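Local coordinates for probable protein phosphatase 2C 50 (PDB 5ZCG) that probably removes phosphate groups from serine and threonine residues of protein substrates, as a magnesium-dependent phosphatase of the PP2C family, at residues 50-55 with 150-155; 57-62 with 145-150; 154-159 with 235-240; 181-186 with 205-210; 245-250 with 313-318. The protein carries 5 engineered substitutions. All blocks are in the same frame, centred on the assembly; numbering follows the deposited sequence.

Contact 1 of 5, residues 50-55 with 150-155; sequences LRLPAH and LVCSSH
Leu52 opens the contact by laying its CD2 methyl against the sulfur of Cys152, with CD2 to SG at 3.7 Å. The leucine CG stands anti to the backbone N (chi1 -179°), which carries the branched end across toward the turn at 152-154. At Pro53 it is the main chain that takes part. Its carbonyl O lies 3.5 Å from Cys152 CB, and it also accepts a hydrogen bond of 2.6 Å from a water; the same water is 2.6 Å from Ser153 OG, so solvent bridges strand and turn beyond the hydrogen-bonded pair. Ala54 CB touches both Leu150 and Cys152, at 3.9 Å from Leu150 CG and 4.2 Å from Cys152 CB. With His55 the segments become a true antiparallel pair: His55 N donates to Val151 O over 2.9 Å, and Val151 N returns a bond of 2.8 Å to His55 O, both nearly straight at about 170°. The imidazole carries its polar end elsewhere, ND1 bonding to the backbone N of Arg25. The contact belongs to the pairing of strands 53-63 and 143-151. On the other edge of strand 53-63 lies strand 18-28, whose Phe26 packs on Ala54 and Leu150, while beyond strand 143-151 follows strand 155-161, with a backbone hydrogen bond between Leu150 and Val157.

Contact 2 of 5, residues 57-62 with 145-150; sequences FGVFDG and TAVVAL. With MG (magnesium ion), chain F; MG (magnesium ion), chain E.
The antiparallel ladder pairing Phe57-Val59 with Val147-Ala149 lies in one sheet of the PP2C beta sandwich and is extended toward the two-magnesium centre by bonds between Asp61 and Thr145. Its segment axes are 4.6 Å apart and 175° from parallel, and paired backbone bonds join Phe57 to Ala149 and Val59 to Val147. Beside Val148 sits Gly58, where a CB would run into the Phe60 ring; one face of that ring lies over Gly58 C, while its CE1 meets Val148 CG1 at 4.0 Å. On the other side of the sheet Val59 CB touches Val147 CG1 at 3.8 Å. At the metal end a side chain takes over the pairing: Asp61 N donates to Thr145 OG1 over 2.9 Å, and Thr145 N donates to Asp61 O, approaching 43° out of the carbonyl plane. Thr145 OG1 lies between its own backbone N and carbonyl carbon (chi1 79°), which turns it to Asp61, and it is also hydrogen-bonded to Ser164. A valine in place of Thr145 would probably leave Asp61 N without its acceptor and lose the hydrogen bond to Ser164, letting the metal-bearing residue shift. Asp61 bridges both ions, OD1 to the magnesium of chain F at 2.2 Å and OD2 to that of chain E at 2.3 Å. Gly62 O binds the chain F ion at 2.1 Å, a shared water links the pair, and Asp249 and Asp311 complete the protein ligands of the chain E ion. A carboxylate bridging two metals at a strand end is the hallmark of the PP2C active site.

Contact 3 of 5, residues 154-159 with 235-240; sequences SHVVVA and VPRAKD
Strand 155-159 and the end of strand 231-236 run antiparallel, with Val156 and Val235 as the hydrogen-bonded pair. Val156 N donates to Val235 O over 2.9 Å, and Val235 N donates back to Val156 O. One step on, His155 faces Pro236 as a non-hydrogen-bonded pair with their CA atoms 4.2 Å apart, a place where the ladder asks no N-H of the proline. The next bond, Arg237 N to Ser154 O at 2.8 Å, comes from 37° above the carbonyl plane; Arg237 itself lies beyond the strand, which ends at Pro236. The pairing thus puts strand 231-236 beside strand 155-161 at an edge of one sheet of the PP2C sandwich, whose next strand, 143-151, bonds to Val157 through Leu150. On the face of His155 and Pro236, the imidazole crosses the proline, CD2 coming within 3.6 Å of Pro236 CA. Its ND1 is hydrogen-bonded to Ser154 OG at 2.5 Å, in the ring plane, and either atom could be the donor. On the opposite face Val235 CG1, set between its own N and carbonyl carbon (chi1 47°), lies 3.7 Å from Val156 CB. Arg237 runs past the strand end, its CG 4.0 Å from Val156 CG2 and its CD 3.9 Å from His155 N. A bend at chi3 (67°) then carries the guanidinium away to Cys152, whose carbonyl O accepts from NH1.

Contact 4 of 5, residues 181-186 with 205-210; sequences HKPDRK and YRVLGV. Engineered in segment 205-210: Leu208 (natural residue Ser), Val210 (natural residue Ile).
Asp184 lies over one face of the Tyr205 ring, its CB 3.5 Å above the ring plane and offset toward the rim at CG. From CB to the ring centroid is 3.9 Å, 26° off the normal, which makes a CH-pi contact. The carboxylate lies nearly parallel to the ring, 7° apart, but above it and displaced past the CD2 edge, OD2 being 3.7 Å from Tyr205 CD2; setting CG between the backbone N and carbonyl carbon (chi1 61°) directs it there. A glycine in place of Asp184 would probably lose the CH-pi contact and open a gap at the CG-CD2 rim, letting the ring turn more easily. Next to this pair, Pro183 presents CG to the partner backbone at 3.3 Å from Tyr205 O, and crosses Val207 at about a right angle, CG to CG2 3.8 Å. Each segment contains a turn: type I from Lys182 to Arg185, and type II from Arg206 to Gly209, which includes the engineered Leu208. The contact is thus a turn at the N-terminus of helix 186-194 braced against the beta hairpin 199-207, whose Arg206 side chain is about 8 Å from bound abscisic acid and makes a weak hydrogen bond to the backbone of another protein chain.

Contact 5 of 5, residues 245-250 with 313-318; sequences ILASDG and ITVIVV. With MG (magnesium ion), chain E.
Ile316 N donates to Leu246 O at 2.8 Å, the shortest direct hydrogen bond between the segments. The reverse bond runs from Leu246 N to Ile316 O, and the segment axes pass at 163° to one another, close to antiparallel. Further on, Thr314 O accepts a longer bond from Ser248 N, 3.2 Å at 148°, and Ala247 CA comes within 3.1 Å of the same oxygen as a CA-H...O contact. Side chains alternate. Leu246 crosses Ile316 with CD1 4.1 Å from its CB, whereas on the other face Ala247 CB meets Val315 CG2 at 4.2 Å. At Ser248 the strand gives way to a helix and this serine is its N-cap; its OG, like Thr314 OG1, is hydrogen-bonded to Asp18 OD2, so one carboxylate oxygen links both segments. The helix start puts Asp249 OD1 on the magnesium of chain E at 2.1 Å. Its OD2 accepts a hydrogen bond of 2.6 Å from a water that the same ion binds, which would hold the carboxylate in place. Gly250, without a side chain, lets the chain pass close to Ile313, whose CG1 is 3.7 Å from Gly250 O. Leu246, Ile316 and Val318 face strand 53-63 of the other sheet; Ile245, Val315 and Val317 turn to helices 257-274 and 291-306. Strands 3-9 and 165-170 bond to the outer edges of strands 313-319 and 241-247.

In the fold
From the N terminus, strand 53-63 opens contacts 1 and 2. Strand 143-151 returns alongside it, closing contact 2 first and contact 1 just after, so contact 2 lies within the larger loop. Contact 3 begins on Ser154 and His155, where contact 1 ends, and adds strand 231-236 to the same sheet. Contact 4 opens and closes within that loop, joining a helix start to a hairpin with its centre about 20 Å from that of contact 2. Contact 5 follows in series and pairs strands of the second sheet. The two sheets pack together along contacts 2 and 5, centres about 9 Å apart, and both contacts reach the chain E magnesium.

Contact 1 of 5, residues 50-55 with 150-155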
# COMPACT_ATOMS: atom_id res chain seq x y z
N LEU A 50 -20.52 -2.58 31.02
CA LEU A 50 -21.18 -1.51 30.30
C LEU A 50 -21.01 -1.69 28.79
O LEU A 50 -19.97 -2.15 28.32
CB LEU A 50 -20.61 -0.16 30.72
CG LEU A 50 -21.05 0.42 32.06
CD1 LEU A 50 -20.13 1.56 32.46
CD2 LEU A 50 -22.49 0.91 31.96
N ARG A 51 -22.04 -1.32 28.04
CA ARG A 51 -22.02 -1.46 26.59
C ARG A 51 -22.10 -0.09 25.94
O ARG A 51 -22.99 0.71 26.25
CB ARG A 51 -23.19 -2.33 26.11
CG ARG A 51 -23.27 -3.69 26.80
CD ARG A 51 -22.96 -4.81 25.83
NE ARG A 51 -23.88 -4.80 24.70
CZ ARG A 51 -25.10 -5.33 24.72
NH1 ARG A 51 -25.54 -5.94 25.82
NH2 ARG A 51 -25.87 -5.27 23.65
N LEU A 52 -21.16 0.17 25.03
CA LEU A 52 -21.12 1.40 24.25
C LEU A 52 -20.99 1.04 22.78
O LEU A 52 -19.93 0.53 22.36
CB LEU A 52 -19.96 2.28 24.72
CG LEU A 52 -19.75 3.64 24.05
CD1 LEU A 52 -20.93 4.56 24.33
CD2 LEU A 52 -18.45 4.25 24.55
N PRO A 53 -22.01 1.28 21.96
CA PRO A 53 -21.90 0.97 20.53
C PRO A 53 -20.91 1.88 19.81
O PRO A 53 -20.75 3.06 20.16
CB PRO A 53 -23.33 1.19 20.00
CG PRO A 53 -24.20 1.27 21.22
CD PRO A 53 -23.33 1.83 22.30
N ALA A 54 -20.23 1.32 18.81
CA ALA A 54 -19.28 2.09 18.01
C ALA A 54 -19.41 1.72 16.54
O ALA A 54 -19.79 0.60 16.19
CB ALA A 54 -17.83 1.84 18.46
N HIS A 55 -19.08 2.69 15.68
CA HIS A 55 -19.10 2.53 14.23
C HIS A 55 -17.69 2.66 13.70
O HIS A 55 -16.85 3.36 14.28
CB HIS A 55 -20.00 3.58 13.58
CG HIS A 55 -21.05 4.12 14.49
ND1 HIS A 55 -22.10 3.35 14.95
CD2 HIS A 55 -21.22 5.35 15.03
CE1 HIS A 55 -22.86 4.08 15.74
NE2 HIS A 55 -22.35 5.30 15.80
N LEU A 150 -12.67 4.61 14.58
CA LEU A 150 -13.75 4.12 15.41
C LEU A 150 -14.42 5.33 16.04
O LEU A 150 -13.76 6.17 16.65
CB LEU A 150 -13.19 3.18 16.48
CG LEU A 150 -14.13 2.63 17.55
CD1 LEU A 150 -13.65 1.24 17.96
CD2 LEU A 150 -14.19 3.55 18.76
N VAL A 151 -15.73 5.43 15.87
CA VAL A 151 -16.51 6.55 16.36
C VAL A 151 -17.53 6.01 17.36
O VAL A 151 -18.26 5.07 17.05
CB VAL A 151 -17.21 7.31 15.22
CG1 VAL A 151 -18.05 8.44 15.79
CG2 VAL A 151 -16.19 7.83 14.21
N CYS A 152 -17.55 6.60 18.55
CA CYS A 152 -18.62 6.37 19.51
C CYS A 152 -19.07 7.72 20.03
O CYS A 152 -18.59 8.77 19.57
CB CYS A 152 -18.16 5.43 20.64
SG CYS A 152 -16.92 6.11 21.75
N SER A 153 -20.00 7.71 20.98
CA SER A 153 -20.60 8.96 21.42
C SER A 153 -19.57 9.89 22.06
O SER A 153 -19.65 11.11 21.90
CB SER A 153 -21.74 8.68 22.40
OG SER A 153 -22.58 7.67 21.89
N SER A 154 -18.61 9.32 22.77
CA SER A 154 -17.68 10.11 23.58
C SER A 154 -16.29 10.24 22.99
O SER A 154 -15.57 11.17 23.38
CB SER A 154 -17.58 9.53 25.00
OG SER A 154 -16.95 8.26 24.97
N HIS A 155 -15.87 9.35 22.09
CA HIS A 155 -14.49 9.32 21.63
C HIS A 155 -14.42 8.96 20.15
O HIS A 155 -15.30 8.28 19.62
CB HIS A 155 -13.65 8.30 22.43
CG HIS A 155 -13.46 8.67 23.87
ND1 HIS A 155 -14.44 8.50 24.82
CD2 HIS A 155 -12.40 9.22 24.51
CE1 HIS A 155 -13.99 8.92 25.99
NE2 HIS A 155 -12.76 9.36 25.83
O HOH W 1 -21.71 5.36 21.00

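Contact 2 of 5, residues 57-62 with 145-150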
# COMPACT_ATOMS: atom_id res chain seq x y z
N PHE A 57 -15.22 3.60 10.35
CA PHE A 57 -15.04 4.17 9.02
C PHE A 57 -13.60 3.94 8.59
O PHE A 57 -12.68 4.01 9.40
CB PHE A 57 -15.37 5.67 9.00
CG PHE A 57 -16.76 5.97 9.48
CD1 PHE A 57 -17.83 5.93 8.60
CD2 PHE A 57 -16.99 6.29 10.80
CE1 PHE A 57 -19.12 6.20 9.04
CE2 PHE A 57 -18.27 6.56 11.25
CZ PHE A 57 -19.33 6.52 10.37
N GLY A 58 -13.41 3.63 7.31
CA GLY A 58 -12.07 3.34 6.85
C GLY A 58 -11.86 3.67 5.39
O GLY A 58 -12.75 3.49 4.56
N VAL A 59 -10.66 4.15 5.07
CA VAL A 59 -10.24 4.37 3.69
C VAL A 59 -8.97 3.57 3.47
O VAL A 59 -8.01 3.67 4.25
CB VAL A 59 -10.04 5.86 3.39
CG1 VAL A 59 -9.36 6.06 2.02
CG2 VAL A 59 -11.39 6.59 3.42
N PHE A 60 -8.96 2.79 2.39
CA PHE A 60 -7.88 1.86 2.07
C PHE A 60 -7.41 2.14 0.65
O PHE A 60 -8.12 1.85 -0.31
CB PHE A 60 -8.35 0.41 2.22
CG PHE A 60 -9.24 0.20 3.42
CD1 PHE A 60 -8.70 0.04 4.68
CD2 PHE A 60 -10.62 0.19 3.28
CE1 PHE A 60 -9.51 -0.14 5.78
CE2 PHE A 60 -11.44 0.02 4.38
CZ PHE A 60 -10.88 -0.16 5.63
N ASP A 61 -6.22 2.71 0.52
CA ASP A 61 -5.67 3.11 -0.76
C ASP A 61 -4.77 1.98 -1.25
O ASP A 61 -3.65 1.82 -0.76
CB ASP A 61 -4.94 4.44 -0.61
CG ASP A 61 -4.33 4.96 -1.90
OD1 ASP A 61 -4.30 4.23 -2.91
OD2 ASP A 61 -3.87 6.12 -1.87
N GLY A 62 -5.26 1.20 -2.20
CA GLY A 62 -4.48 0.10 -2.73
C GLY A 62 -3.49 0.54 -3.80
O GLY A 62 -3.71 1.52 -4.51
N THR A 145 -2.93 1.21 1.90
CA THR A 145 -2.99 1.96 3.14
C THR A 145 -4.23 1.53 3.92
O THR A 145 -5.10 0.82 3.41
CB THR A 145 -3.05 3.46 2.88
OG1 THR A 145 -4.40 3.83 2.53
CG2 THR A 145 -2.12 3.84 1.75
N ALA A 146 -4.29 1.98 5.16
CA ALA A 146 -5.45 1.72 6.01
C ALA A 146 -5.53 2.87 7.00
O ALA A 146 -4.69 2.96 7.90
CB ALA A 146 -5.33 0.37 6.72
N VAL A 147 -6.51 3.74 6.85
CA VAL A 147 -6.79 4.75 7.85
C VAL A 147 -8.21 4.49 8.35
O VAL A 147 -9.16 4.48 7.56
CB VAL A 147 -6.61 6.19 7.31
CG1 VAL A 147 -7.48 6.46 6.09
CG2 VAL A 147 -6.88 7.21 8.41
N VAL A 148 -8.33 4.18 9.64
CA VAL A 148 -9.63 3.82 10.19
C VAL A 148 -9.92 4.69 11.40
O VAL A 148 -9.01 5.11 12.14
CB VAL A 148 -9.72 2.31 10.55
CG1 VAL A 148 -9.16 1.45 9.42
CG2 VAL A 148 -9.03 2.02 11.87
N ALA A 149 -11.20 4.98 11.58
CA ALA A 149 -11.71 5.77 12.69
C ALA A 149 -12.86 5.00 13.32
O ALA A 149 -13.88 4.74 12.67
CB ALA A 149 -12.17 7.15 12.23
N LEU A 150 -12.67 4.61 14.58
CA LEU A 150 -13.75 4.12 15.41
C LEU A 150 -14.42 5.33 16.04
O LEU A 150 -13.76 6.17 16.65
CB LEU A 150 -13.19 3.18 16.48
CG LEU A 150 -14.13 2.63 17.55
CD1 LEU A 150 -13.65 1.24 17.96
CD2 LEU A 150 -14.19 3.55 18.76
MG MG F . -3.71 3.60 -4.98
MG MG E . -3.67 7.17 -3.89
O HOH W 2 -1.79 6.91 -4.01
O HOH W 3 -3.60 5.67 -5.29
O HOH W 4 -5.77 7.43 -3.83
O HOH W 5 -1.59 4.31 -4.79
O HOH W 6 -3.58 3.06 -7.21

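Contact 3 of 5, residues 154-159 with 235-240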
# COMPACT_ATOMS: atom_id res chain seq x y z
N SER A 154 -18.61 9.32 22.77
CA SER A 154 -17.68 10.11 23.58
C SER A 154 -16.29 10.24 22.99
O SER A 154 -15.57 11.17 23.38
CB SER A 154 -17.58 9.53 25.00
OG SER A 154 -16.95 8.26 24.97
N HIS A 155 -15.87 9.35 22.09
CA HIS A 155 -14.49 9.32 21.63
C HIS A 155 -14.42 8.96 20.15
O HIS A 155 -15.30 8.28 19.62
CB HIS A 155 -13.65 8.30 22.43
CG HIS A 155 -13.46 8.67 23.87
ND1 HIS A 155 -14.44 8.50 24.82
CD2 HIS A 155 -12.40 9.22 24.51
CE1 HIS A 155 -13.99 8.92 25.99
NE2 HIS A 155 -12.76 9.36 25.83
N VAL A 156 -13.35 9.43 19.51
CA VAL A 156 -12.91 8.94 18.21
C VAL A 156 -11.53 8.32 18.38
O VAL A 156 -10.64 8.94 18.97
CB VAL A 156 -12.89 10.07 17.16
CG1 VAL A 156 -12.32 9.56 15.85
CG2 VAL A 156 -14.28 10.66 16.98
N VAL A 157 -11.35 7.10 17.89
CA VAL A 157 -10.06 6.41 17.94
C VAL A 157 -9.59 6.16 16.52
O VAL A 157 -10.27 5.50 15.74
CB VAL A 157 -10.13 5.10 18.74
CG1 VAL A 157 -8.73 4.55 18.95
CG2 VAL A 157 -10.82 5.34 20.06
N VAL A 158 -8.41 6.66 16.19
CA VAL A 158 -7.89 6.60 14.83
C VAL A 158 -6.67 5.69 14.81
O VAL A 158 -5.78 5.82 15.66
CB VAL A 158 -7.54 8.00 14.31
CG1 VAL A 158 -6.65 7.89 13.09
CG2 VAL A 158 -8.81 8.78 14.00
N ALA A 159 -6.64 4.78 13.85
CA ALA A 159 -5.46 3.98 13.57
C ALA A 159 -5.07 4.21 12.11
O ALA A 159 -5.88 3.99 11.21
CB ALA A 159 -5.71 2.50 13.83
N VAL A 235 -8.98 10.40 20.83
CA VAL A 235 -9.38 11.80 20.96
C VAL A 235 -10.79 11.88 21.52
O VAL A 235 -11.76 11.46 20.86
CB VAL A 235 -9.23 12.56 19.62
CG1 VAL A 235 -9.83 11.79 18.46
CG2 VAL A 235 -9.86 13.95 19.71
N PRO A 236 -10.96 12.36 22.74
CA PRO A 236 -12.31 12.56 23.27
C PRO A 236 -13.04 13.62 22.46
O PRO A 236 -12.46 14.64 22.06
CB PRO A 236 -12.07 13.01 24.72
CG PRO A 236 -10.64 13.44 24.77
CD PRO A 236 -9.92 12.62 23.75
N ARG A 237 -14.32 13.37 22.20
CA ARG A 237 -15.10 14.31 21.40
C ARG A 237 -15.36 15.57 22.22
O ARG A 237 -15.42 15.54 23.45
CB ARG A 237 -16.40 13.65 20.94
CG ARG A 237 -16.17 12.63 19.84
CD ARG A 237 -17.43 11.84 19.52
NE ARG A 237 -18.47 12.67 18.93
CZ ARG A 237 -19.49 12.20 18.23
NH1 ARG A 237 -19.61 10.89 18.02
NH2 ARG A 237 -20.40 13.03 17.72
N ALA A 238 -15.52 16.69 21.51
CA ALA A 238 -15.56 18.00 22.14
C ALA A 238 -16.75 18.79 21.63
O ALA A 238 -17.41 18.43 20.65
CB ALA A 238 -14.27 18.79 21.88
N LYS A 239 -17.02 19.90 22.33
CA LYS A 239 -18.14 20.77 21.99
C LYS A 239 -18.04 21.29 20.56
O LYS A 239 -19.05 21.34 19.84
CB LYS A 239 -18.19 21.94 22.99
CG LYS A 239 -17.03 22.93 22.86
CD LYS A 239 -16.32 23.20 24.17
CE LYS A 239 -15.03 23.99 23.95
NZ LYS A 239 -14.01 23.22 23.19
N ASP A 240 -16.84 21.67 20.12
CA ASP A 240 -16.65 22.35 18.85
C ASP A 240 -16.38 21.40 17.68
O ASP A 240 -15.98 21.86 16.61
CB ASP A 240 -15.52 23.37 18.97
CG ASP A 240 -14.39 22.88 19.85
OD1 ASP A 240 -14.39 21.69 20.23
OD2 ASP A 240 -13.49 23.69 20.18

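Contact 4 of 5, residues 181-186 with 205-210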
# COMPACT_ATOMS: atom_id res chain seq x y z
N HIS A 181 2.84 8.24 6.91
CA HIS A 181 4.04 7.41 6.99
C HIS A 181 4.81 7.57 5.68
O HIS A 181 4.74 6.75 4.76
CB HIS A 181 3.68 5.96 7.27
CG HIS A 181 3.12 5.74 8.64
ND1 HIS A 181 1.92 5.11 8.86
CD2 HIS A 181 3.59 6.11 9.86
CE1 HIS A 181 1.68 5.07 10.16
NE2 HIS A 181 2.67 5.67 10.79
N LYS A 182 5.56 8.67 5.60
CA LYS A 182 6.44 8.96 4.48
C LYS A 182 7.85 8.48 4.79
O LYS A 182 8.31 8.62 5.93
CB LYS A 182 6.46 10.46 4.18
CG LYS A 182 5.23 10.96 3.45
CD LYS A 182 4.78 9.97 2.39
CE LYS A 182 4.12 10.67 1.22
NZ LYS A 182 3.79 9.73 0.11
N PRO A 183 8.55 7.90 3.81
CA PRO A 183 9.87 7.33 4.09
C PRO A 183 10.90 8.34 4.59
O PRO A 183 11.83 7.96 5.31
CB PRO A 183 10.29 6.72 2.74
CG PRO A 183 9.00 6.52 2.01
CD PRO A 183 8.11 7.64 2.43
N ASP A 184 10.76 9.61 4.22
CA ASP A 184 11.71 10.62 4.68
C ASP A 184 11.38 11.18 6.06
O ASP A 184 12.14 12.01 6.57
CB ASP A 184 11.80 11.77 3.67
CG ASP A 184 10.48 12.48 3.48
OD1 ASP A 184 9.45 11.80 3.30
OD2 ASP A 184 10.47 13.73 3.50
N ARG A 185 10.27 10.77 6.67
CA ARG A 185 10.03 11.10 8.06
C ARG A 185 11.21 10.60 8.89
O ARG A 185 11.68 9.47 8.69
CB ARG A 185 8.72 10.47 8.55
CG ARG A 185 7.90 11.36 9.48
CD ARG A 185 6.54 10.74 9.79
NE ARG A 185 6.63 9.71 10.82
CZ ARG A 185 5.59 9.03 11.30
NH1 ARG A 185 4.37 9.28 10.84
NH2 ARG A 185 5.77 8.12 12.24
N LYS A 186 11.70 11.44 9.81
CA LYS A 186 12.99 11.20 10.44
C LYS A 186 13.02 9.85 11.16
O LYS A 186 13.98 9.08 11.02
CB LYS A 186 13.33 12.33 11.40
CG LYS A 186 14.69 12.20 12.07
CD LYS A 186 14.94 13.33 13.06
CE LYS A 186 16.36 13.86 12.94
NZ LYS A 186 17.33 12.79 12.56
N TYR A 205 10.66 10.66 -2.04
CA TYR A 205 11.41 9.76 -1.17
C TYR A 205 10.69 8.42 -1.08
O TYR A 205 9.50 8.37 -0.73
CB TYR A 205 11.58 10.37 0.22
CG TYR A 205 12.47 11.58 0.23
CD1 TYR A 205 13.86 11.45 0.28
CD2 TYR A 205 11.94 12.87 0.18
CE1 TYR A 205 14.68 12.56 0.29
CE2 TYR A 205 12.76 13.98 0.19
CZ TYR A 205 14.13 13.82 0.24
OH TYR A 205 14.96 14.93 0.25
N ARG A 206 11.40 7.34 -1.40
CA ARG A 206 10.80 6.02 -1.47
C ARG A 206 11.68 4.99 -0.77
O ARG A 206 12.91 5.10 -0.76
CB ARG A 206 10.57 5.59 -2.92
CG ARG A 206 9.64 6.52 -3.69
CD ARG A 206 9.59 6.19 -5.17
NE ARG A 206 8.64 7.05 -5.88
CZ ARG A 206 7.34 6.77 -5.99
NH1 ARG A 206 6.84 5.68 -5.43
NH2 ARG A 206 6.53 7.60 -6.65
N VAL A 207 11.02 3.98 -0.18
CA VAL A 207 11.70 2.85 0.44
C VAL A 207 12.36 2.02 -0.64
O VAL A 207 11.69 1.47 -1.53
CB VAL A 207 10.71 1.99 1.24
CG1 VAL A 207 11.44 0.84 1.91
CG2 VAL A 207 9.97 2.84 2.27
N LEU A 208 13.69 1.89 -0.56
CA LEU A 208 14.53 1.30 -1.60
C LEU A 208 14.39 2.01 -2.94
O LEU A 208 14.82 1.48 -3.97
CB LEU A 208 14.24 -0.21 -1.77
CG LEU A 208 14.10 -1.07 -0.51
CD1 LEU A 208 14.00 -2.54 -0.90
CD2 LEU A 208 15.25 -0.85 0.45
N GLY A 209 13.80 3.20 -2.95
CA GLY A 209 13.52 3.91 -4.18
C GLY A 209 12.25 3.48 -4.88
O GLY A 209 11.97 3.98 -5.97
N VAL A 210 11.48 2.57 -4.29
CA VAL A 210 10.34 1.94 -4.96
C VAL A 210 9.00 2.49 -4.45
O VAL A 210 8.20 3.01 -5.23
CB VAL A 210 10.39 0.40 -4.82
CG1 VAL A 210 9.14 -0.23 -5.41
CG2 VAL A 210 11.65 -0.15 -5.48

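Contact 5 of 5, residues 245-250 with 313-318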
# COMPACT_ATOMS: atom_id res chain seq x y z
N ILE A 245 -12.85 13.90 8.40
CA ILE A 245 -12.56 13.71 6.98
C ILE A 245 -11.52 12.61 6.87
O ILE A 245 -10.36 12.80 7.26
CB ILE A 245 -12.07 15.00 6.31
CG1 ILE A 245 -13.15 16.08 6.35
CG2 ILE A 245 -11.64 14.71 4.87
CD1 ILE A 245 -12.59 17.49 6.42
N LEU A 246 -11.92 11.46 6.33
CA LEU A 246 -11.00 10.40 5.96
C LEU A 246 -10.84 10.41 4.45
O LEU A 246 -11.84 10.52 3.73
CB LEU A 246 -11.50 9.03 6.42
CG LEU A 246 -11.84 8.82 7.90
CD1 LEU A 246 -13.30 9.18 8.18
CD2 LEU A 246 -11.55 7.38 8.30
N ALA A 247 -9.61 10.34 3.96
CA ALA A 247 -9.44 10.36 2.52
C ALA A 247 -8.09 9.78 2.14
O ALA A 247 -7.11 9.89 2.89
CB ALA A 247 -9.58 11.78 1.95
N SER A 248 -8.05 9.18 0.96
CA SER A 248 -6.79 8.75 0.37
C SER A 248 -6.01 9.97 -0.11
O SER A 248 -6.53 11.09 -0.17
CB SER A 248 -7.04 7.79 -0.79
OG SER A 248 -7.87 8.38 -1.78
N ASP A 249 -4.74 9.74 -0.47
CA ASP A 249 -3.91 10.85 -0.92
C ASP A 249 -4.42 11.49 -2.20
O ASP A 249 -3.95 12.57 -2.56
CB ASP A 249 -2.46 10.39 -1.09
CG ASP A 249 -2.31 9.25 -2.09
OD1 ASP A 249 -3.33 8.76 -2.61
OD2 ASP A 249 -1.16 8.83 -2.35
N GLY A 250 -5.37 10.86 -2.89
CA GLY A 250 -6.02 11.52 -4.02
C GLY A 250 -6.63 12.86 -3.65
O GLY A 250 -6.76 13.75 -4.50
N ILE A 313 -9.63 8.93 -5.94
CA ILE A 313 -10.01 9.83 -4.87
C ILE A 313 -11.13 9.17 -4.07
O ILE A 313 -12.14 8.77 -4.64
CB ILE A 313 -10.47 11.21 -5.39
CG1 ILE A 313 -9.40 11.84 -6.30
CG2 ILE A 313 -10.80 12.13 -4.22
CD1 ILE A 313 -9.95 12.92 -7.23
N THR A 314 -10.94 9.06 -2.76
CA THR A 314 -11.96 8.52 -1.88
C THR A 314 -12.04 9.41 -0.65
O THR A 314 -11.02 9.71 -0.03
CB THR A 314 -11.66 7.07 -1.49
OG1 THR A 314 -11.82 6.25 -2.65
CG2 THR A 314 -12.63 6.59 -0.41
N VAL A 315 -13.26 9.85 -0.33
CA VAL A 315 -13.50 10.79 0.76
C VAL A 315 -14.69 10.29 1.56
O VAL A 315 -15.77 10.07 1.00
CB VAL A 315 -13.76 12.22 0.24
CG1 VAL A 315 -13.93 13.19 1.40
CG2 VAL A 315 -12.64 12.68 -0.72
N ILE A 316 -14.51 10.14 2.86
CA ILE A 316 -15.60 9.93 3.80
C ILE A 316 -15.67 11.15 4.70
O ILE A 316 -14.65 11.58 5.26
CB ILE A 316 -15.40 8.66 4.65
CG1 ILE A 316 -15.33 7.40 3.78
CG2 ILE A 316 -16.54 8.53 5.65
CD1 ILE A 316 -15.09 6.13 4.58
N VAL A 317 -16.86 11.72 4.82
CA VAL A 317 -17.12 12.82 5.74
C VAL A 317 -18.11 12.32 6.78
O VAL A 317 -19.19 11.83 6.43
CB VAL A 317 -17.65 14.06 5.01
CG1 VAL A 317 -17.88 15.20 6.00
CG2 VAL A 317 -16.67 14.47 3.92
N VAL A 318 -17.74 12.42 8.05
CA VAL A 318 -18.60 12.00 9.16
C VAL A 318 -19.01 13.25 9.93
O VAL A 318 -18.17 13.92 10.53
CB VAL A 318 -17.90 10.99 10.08
CG1 VAL A 318 -18.80 10.63 11.26
CG2 VAL A 318 -17.52 9.74 9.30
MG MG E . -3.67 7.17 -3.89
O HOH W 2 -1.79 6.91 -4.01
O HOH W 3 -3.60 5.67 -5.29
O HOH W 4 -5.77 7.43 -3.83